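Local coordinates for DUF5063 domain-containing protein (Bacteroides fragilis, PDB 3NRH), which is of unknown function but folds into a predominantly alpha-helical DUF5063 domain and is found as a pair of subunits, at residues A[10-23]-A[45-57]. Sequence-based numbering, arbitrary orientation.
Sequences DKNVIEFVTVAAEF and ILPLLYLKASMLP
Val19 lies against Leu49 and Phe16 against Lys52 where helices 11-23 and 45-54 run antiparallel, their axes crossing at -155° and approaching to 8.9 Å. Two reciprocal knobs show how such helices interlock. The side chain of Val19 enters a hole lined by Ile45, Leu48, Leu49 and Lys52, while Leu49 fits among Phe16, Val19, Ala20 and Phe23. The two branches of Leu49 divide their work: CD1 reaches Phe16 CE1 at 3.8 Å, and CD2 lies over one face of the Phe23 ring, shifted toward its rim, in a CH-pi contact. Ile45 CG2 meets the edge of that ring. Phe16 extends CG opposite its own backbone N (chi1 178°), which carries the ring in beside Ala53, whose CB is 3.7 Å from Phe16 CE1. Leu56, beyond the end of helix 45-54, crosses this aromatic side chain at about a right angle; its CD1 sits over the ring centre, 4.0 Å from the Phe16 centroid, and its CD2 presses on Phe16 CB.

Polar groups border this apolar seam. Lys52, bent at chi2 (-55°), passes its aliphatic stem along Val19 CG1 before NZ forms a 2.8 Å salt bridge with Glu15 OE1, approached from above the carboxylate plane. A water donates to both Asn12 O and Lys52 O, linking the two backbones. At the helix start, the N-cap Asp10 accepts from Asn12 N through OD2, which also lies 3.4 Å from Pro57 CD.

The pair forms part of a helical bundle: Ala20 and Phe23 also pack on helix 112-131, whereas Leu46, Ala53 and Leu56 touch helix 135-169, and Leu48 meets Leu51 of the second subunit.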
loop_
_atom_site.group_PDB
_atom_site.type_symbol
_atom_site.label_atom_id
_atom_site.label_comp_id
_atom_site.label_asym_id
_atom_site.label_seq_id
_atom_site.Cartn_x
_atom_site.Cartn_y
_atom_site.Cartn_z
ATOM N N ASP A 10 18.493 -11.970 8.039
ATOM C CA ASP A 10 17.213 -12.475 7.550
ATOM C C ASP A 10 16.935 -11.983 6.128
ATOM O O ASP A 10 17.186 -10.823 5.800
ATOM C CB ASP A 10 16.095 -12.018 8.487
ATOM C CG ASP A 10 14.775 -12.687 8.191
ATOM O OD1 ASP A 10 14.628 -13.882 8.514
ATOM O OD2 ASP A 10 13.885 -12.016 7.632
ATOM N N LYS A 11 16.414 -12.872 5.289
ATOM C CA LYS A 11 16.108 -12.537 3.901
ATOM C C LYS A 11 15.119 -11.374 3.809
ATOM O O LYS A 11 15.201 -10.544 2.902
ATOM C CB LYS A 11 15.531 -13.763 3.184
ATOM C CG LYS A 11 14.163 -14.205 3.691
ATOM C CD LYS A 11 13.755 -15.549 3.094
ATOM C CE LYS A 11 12.279 -15.843 3.319
ATOM N NZ LYS A 11 11.900 -15.810 4.755
ATOM N N ASN A 12 14.183 -11.325 4.750
ATOM C CA ASN A 12 13.176 -10.271 4.781
ATOM C C ASN A 12 13.800 -8.953 5.221
ATOM O O ASN A 12 13.367 -7.875 4.803
ATOM C CB ASN A 12 12.044 -10.663 5.733
ATOM C CG ASN A 12 11.227 -11.833 5.216
ATOM O OD1 ASN A 12 10.799 -12.695 5.983
ATOM N ND2 ASN A 12 10.996 -11.861 3.910
ATOM N N VAL A 13 14.819 -9.036 6.068
ATOM C CA VAL A 13 15.493 -7.831 6.529
ATOM C C VAL A 13 16.224 -7.180 5.355
ATOM O O VAL A 13 16.139 -5.967 5.152
ATOM C CB VAL A 13 16.494 -8.151 7.656
ATOM C CG1 VAL A 13 17.328 -6.922 7.976
ATOM C CG2 VAL A 13 15.740 -8.603 8.897
ATOM N N ILE A 14 16.933 -7.992 4.577
ATOM C CA ILE A 14 17.673 -7.497 3.416
ATOM C C ILE A 14 16.773 -6.765 2.420
ATOM O O ILE A 14 17.102 -5.672 1.960
ATOM C CB ILE A 14 18.380 -8.660 2.678
ATOM C CG1 ILE A 14 19.320 -9.381 3.645
ATOM C CG2 ILE A 14 19.143 -8.133 1.461
ATOM C CD1 ILE A 14 20.341 -8.475 4.295
ATOM N N GLU A 15 15.639 -7.368 2.082
ATOM C CA GLU A 15 14.724 -6.738 1.142
ATOM C C GLU A 15 14.154 -5.444 1.715
ATOM O O GLU A 15 13.898 -4.499 0.973
ATOM C CB GLU A 15 13.593 -7.693 0.765
ATOM C CG GLU A 15 14.081 -8.952 0.071
ATOM C CD GLU A 15 12.982 -9.664 -0.686
ATOM O OE1 GLU A 15 11.887 -9.854 -0.114
ATOM O OE2 GLU A 15 13.219 -10.038 -1.856
ATOM N N PHE A 16 13.956 -5.400 3.030
ATOM C CA PHE A 16 13.445 -4.186 3.665
ATOM C C PHE A 16 14.502 -3.085 3.542
ATOM O O PHE A 16 14.188 -1.943 3.203
ATOM C CB PHE A 16 13.131 -4.434 5.142
ATOM C CG PHE A 16 12.645 -3.209 5.871
ATOM C CD1 PHE A 16 11.444 -2.599 5.512
ATOM C CD2 PHE A 16 13.398 -2.650 6.897
ATOM C CE1 PHE A 16 11.004 -1.444 6.170
ATOM C CE2 PHE A 16 12.968 -1.499 7.560
ATOM C CZ PHE A 16 11.769 -0.896 7.194
ATOM N N VAL A 17 15.756 -3.432 3.812
ATOM C CA VAL A 17 16.840 -2.460 3.717
ATOM C C VAL A 17 16.881 -1.856 2.316
ATOM O O VAL A 17 17.020 -0.642 2.163
ATOM C CB VAL A 17 18.211 -3.102 4.060
ATOM C CG1 VAL A 17 19.347 -2.152 3.701
ATOM C CG2 VAL A 17 18.271 -3.428 5.558
ATOM N N THR A 18 16.735 -2.700 1.297
ATOM C CA THR A 18 16.754 -2.232 -0.085
ATOM C C THR A 18 15.661 -1.203 -0.391
ATOM O O THR A 18 15.944 -0.142 -0.950
ATOM C CB THR A 18 16.633 -3.413 -1.059
ATOM O OG1 THR A 18 17.735 -4.300 -0.849
ATOM C CG2 THR A 18 16.651 -2.924 -2.508
ATOM N N VAL A 19 14.415 -1.493 -0.029
ATOM C CA VAL A 19 13.352 -0.532 -0.312
ATOM C C VAL A 19 13.473 0.698 0.587
ATOM O O VAL A 19 13.150 1.809 0.170
ATOM C CB VAL A 19 11.942 -1.161 -0.149
ATOM C CG1 VAL A 19 11.741 -1.643 1.272
ATOM C CG2 VAL A 19 10.869 -0.142 -0.547
ATOM N N ALA A 20 13.942 0.499 1.817
ATOM C CA ALA A 20 14.110 1.612 2.749
ATOM C C ALA A 20 15.115 2.617 2.173
ATOM O O ALA A 20 14.900 3.829 2.221
ATOM C CB ALA A 20 14.591 1.097 4.104
ATOM N N ALA A 21 16.212 2.108 1.622
ATOM C CA ALA A 21 17.231 2.972 1.035
ATOM C C ALA A 21 16.681 3.674 -0.206
ATOM O O ALA A 21 16.950 4.858 -0.432
ATOM C CB ALA A 21 18.478 2.151 0.675
ATOM N N GLU A 22 15.918 2.945 -1.016
ATOM C CA GLU A 22 15.332 3.531 -2.218
ATOM C C GLU A 22 14.372 4.648 -1.822
ATOM O O GLU A 22 14.312 5.689 -2.478
ATOM C CB GLU A 22 14.582 2.463 -3.024
ATOM C CG GLU A 22 15.465 1.309 -3.489
ATOM C CD GLU A 22 16.190 1.593 -4.788
ATOM O OE1 GLU A 22 16.799 2.677 -4.915
ATOM O OE2 GLU A 22 16.155 0.723 -5.685
ATOM N N PHE A 23 13.619 4.424 -0.748
ATOM C CA PHE A 23 12.662 5.413 -0.248
ATOM C C PHE A 23 13.392 6.677 0.223
ATOM O O PHE A 23 13.044 7.792 -0.169
ATOM C CB PHE A 23 11.861 4.814 0.921
ATOM C CG PHE A 23 11.010 5.819 1.661
ATOM C CD1 PHE A 23 9.847 6.329 1.084
ATOM C CD2 PHE A 23 11.364 6.236 2.943
ATOM C CE1 PHE A 23 9.044 7.244 1.780
ATOM C CE2 PHE A 23 10.569 7.149 3.648
ATOM C CZ PHE A 23 9.407 7.652 3.064
ATOM N N ILE A 45 6.576 3.221 -4.324
ATOM C CA ILE A 45 7.515 2.930 -3.244
ATOM C C ILE A 45 6.824 2.671 -1.901
ATOM O O ILE A 45 7.170 1.727 -1.197
ATOM C CB ILE A 45 8.537 4.081 -3.051
ATOM C CG1 ILE A 45 9.380 4.253 -4.316
ATOM C CG2 ILE A 45 9.450 3.772 -1.869
ATOM C CD1 ILE A 45 10.328 5.431 -4.262
ATOM N N LEU A 46 5.834 3.490 -1.550
ATOM C CA LEU A 46 5.155 3.316 -0.269
ATOM C C LEU A 46 4.522 1.945 -0.034
ATOM O O LEU A 46 4.718 1.349 1.025
ATOM C CB LEU A 46 4.106 4.414 -0.063
ATOM C CG LEU A 46 4.654 5.840 0.080
ATOM C CD1 LEU A 46 3.499 6.792 0.330
ATOM C CD2 LEU A 46 5.649 5.913 1.221
ATOM N N PRO A 47 3.755 1.420 -1.006
ATOM C CA PRO A 47 3.164 0.102 -0.748
ATOM C C PRO A 47 4.211 -0.997 -0.591
ATOM O O PRO A 47 4.018 -1.945 0.172
ATOM C CB PRO A 47 2.243 -0.116 -1.954
ATOM C CG PRO A 47 2.880 0.707 -3.043
ATOM C CD PRO A 47 3.314 1.959 -2.307
ATOM N N LEU A 48 5.320 -0.870 -1.310
ATOM C CA LEU A 48 6.377 -1.868 -1.209
ATOM C C LEU A 48 7.060 -1.747 0.151
ATOM O O LEU A 48 7.420 -2.750 0.764
ATOM C CB LEU A 48 7.404 -1.679 -2.329
ATOM C CG LEU A 48 8.528 -2.724 -2.371
ATOM C CD1 LEU A 48 7.951 -4.129 -2.464
ATOM C CD2 LEU A 48 9.427 -2.434 -3.552
ATOM N N LEU A 49 7.235 -0.514 0.620
ATOM C CA LEU A 49 7.865 -0.278 1.912
ATOM C C LEU A 49 6.988 -0.857 3.023
ATOM O O LEU A 49 7.487 -1.485 3.962
ATOM C CB LEU A 49 8.083 1.226 2.127
ATOM C CG LEU A 49 8.757 1.688 3.425
ATOM C CD1 LEU A 49 10.163 1.117 3.525
ATOM C CD2 LEU A 49 8.802 3.214 3.455
ATOM N N TYR A 50 5.678 -0.658 2.906
ATOM C CA TYR A 50 4.744 -1.172 3.900
ATOM C C TYR A 50 4.792 -2.701 3.919
ATOM O O TYR A 50 4.860 -3.327 4.982
ATOM C CB TYR A 50 3.315 -0.717 3.579
ATOM C CG TYR A 50 2.326 -1.086 4.659
ATOM C CD1 TYR A 50 2.068 -0.221 5.721
ATOM C CD2 TYR A 50 1.702 -2.332 4.658
ATOM C CE1 TYR A 50 1.214 -0.592 6.764
ATOM C CE2 TYR A 50 0.855 -2.716 5.695
ATOM C CZ TYR A 50 0.618 -1.842 6.744
ATOM O OH TYR A 50 -0.189 -2.243 7.784
ATOM N N LEU A 51 4.743 -3.297 2.734
ATOM C CA LEU A 51 4.778 -4.747 2.608
ATOM C C LEU A 51 6.042 -5.346 3.218
ATOM O O LEU A 51 5.974 -6.298 3.991
ATOM C CB LEU A 51 4.673 -5.138 1.136
ATOM C CG LEU A 51 4.786 -6.625 0.795
ATOM C CD1 LEU A 51 3.731 -7.420 1.538
ATOM C CD2 LEU A 51 4.630 -6.799 -0.718
ATOM N N LYS A 52 7.199 -4.794 2.870
ATOM C CA LYS A 52 8.456 -5.309 3.407
ATOM C C LYS A 52 8.553 -5.133 4.923
ATOM O O LYS A 52 9.099 -5.988 5.620
ATOM C CB LYS A 52 9.642 -4.639 2.698
ATOM C CG LYS A 52 9.743 -4.990 1.220
ATOM C CD LYS A 52 9.786 -6.506 1.014
ATOM C CE LYS A 52 9.654 -6.896 -0.450
ATOM N NZ LYS A 52 9.520 -8.375 -0.614
ATOM N N ALA A 53 8.017 -4.032 5.441
ATOM C CA ALA A 53 8.044 -3.806 6.881
ATOM C C ALA A 53 7.158 -4.848 7.565
ATOM O O ALA A 53 7.508 -5.386 8.616
ATOM C CB ALA A 53 7.546 -2.405 7.202
ATOM N N SER A 54 6.014 -5.136 6.949
ATOM C CA SER A 54 5.065 -6.104 7.488
ATOM C C SER A 54 5.617 -7.523 7.487
ATOM O O SER A 54 5.159 -8.368 8.252
ATOM C CB SER A 54 3.765 -6.082 6.674
ATOM O OG SER A 54 3.168 -4.797 6.693
HETATM N N MSE A 55 6.598 -7.780 6.628
HETATM C CA MSE A 55 7.190 -9.112 6.519
HETATM C C MSE A 55 8.448 -9.325 7.344
HETATM O O MSE A 55 9.044 -10.407 7.311
HETATM C CB MSE A 55 7.487 -9.421 5.053
HETATM C CG MSE A 55 6.229 -9.523 4.209
HETATM SE SE MSE A 55 6.616 -9.834 2.345
HETATM C CE MSE A 55 7.031 -11.724 2.432
ATOM N N LEU A 56 8.851 -8.302 8.088
ATOM C CA LEU A 56 10.044 -8.394 8.919
ATOM C C LEU A 56 9.880 -9.435 10.014
ATOM O O LEU A 56 8.769 -9.701 10.468
ATOM C CB LEU A 56 10.349 -7.037 9.554
ATOM C CG LEU A 56 10.889 -5.972 8.595
ATOM C CD1 LEU A 56 11.031 -4.643 9.316
ATOM C CD2 LEU A 56 12.232 -6.429 8.044
ATOM N N PRO A 57 10.989 -10.062 10.432
ATOM C CA PRO A 57 10.917 -11.072 11.490
ATOM C C PRO A 57 10.870 -10.379 12.848
ATOM O O PRO A 57 11.140 -9.182 12.951
ATOM C CB PRO A 57 12.199 -11.870 11.285
ATOM C CG PRO A 57 13.162 -10.823 10.832
ATOM C CD PRO A 57 12.336 -10.021 9.834
HETATM O O HOH W 1 10.663 -7.726 4.369
#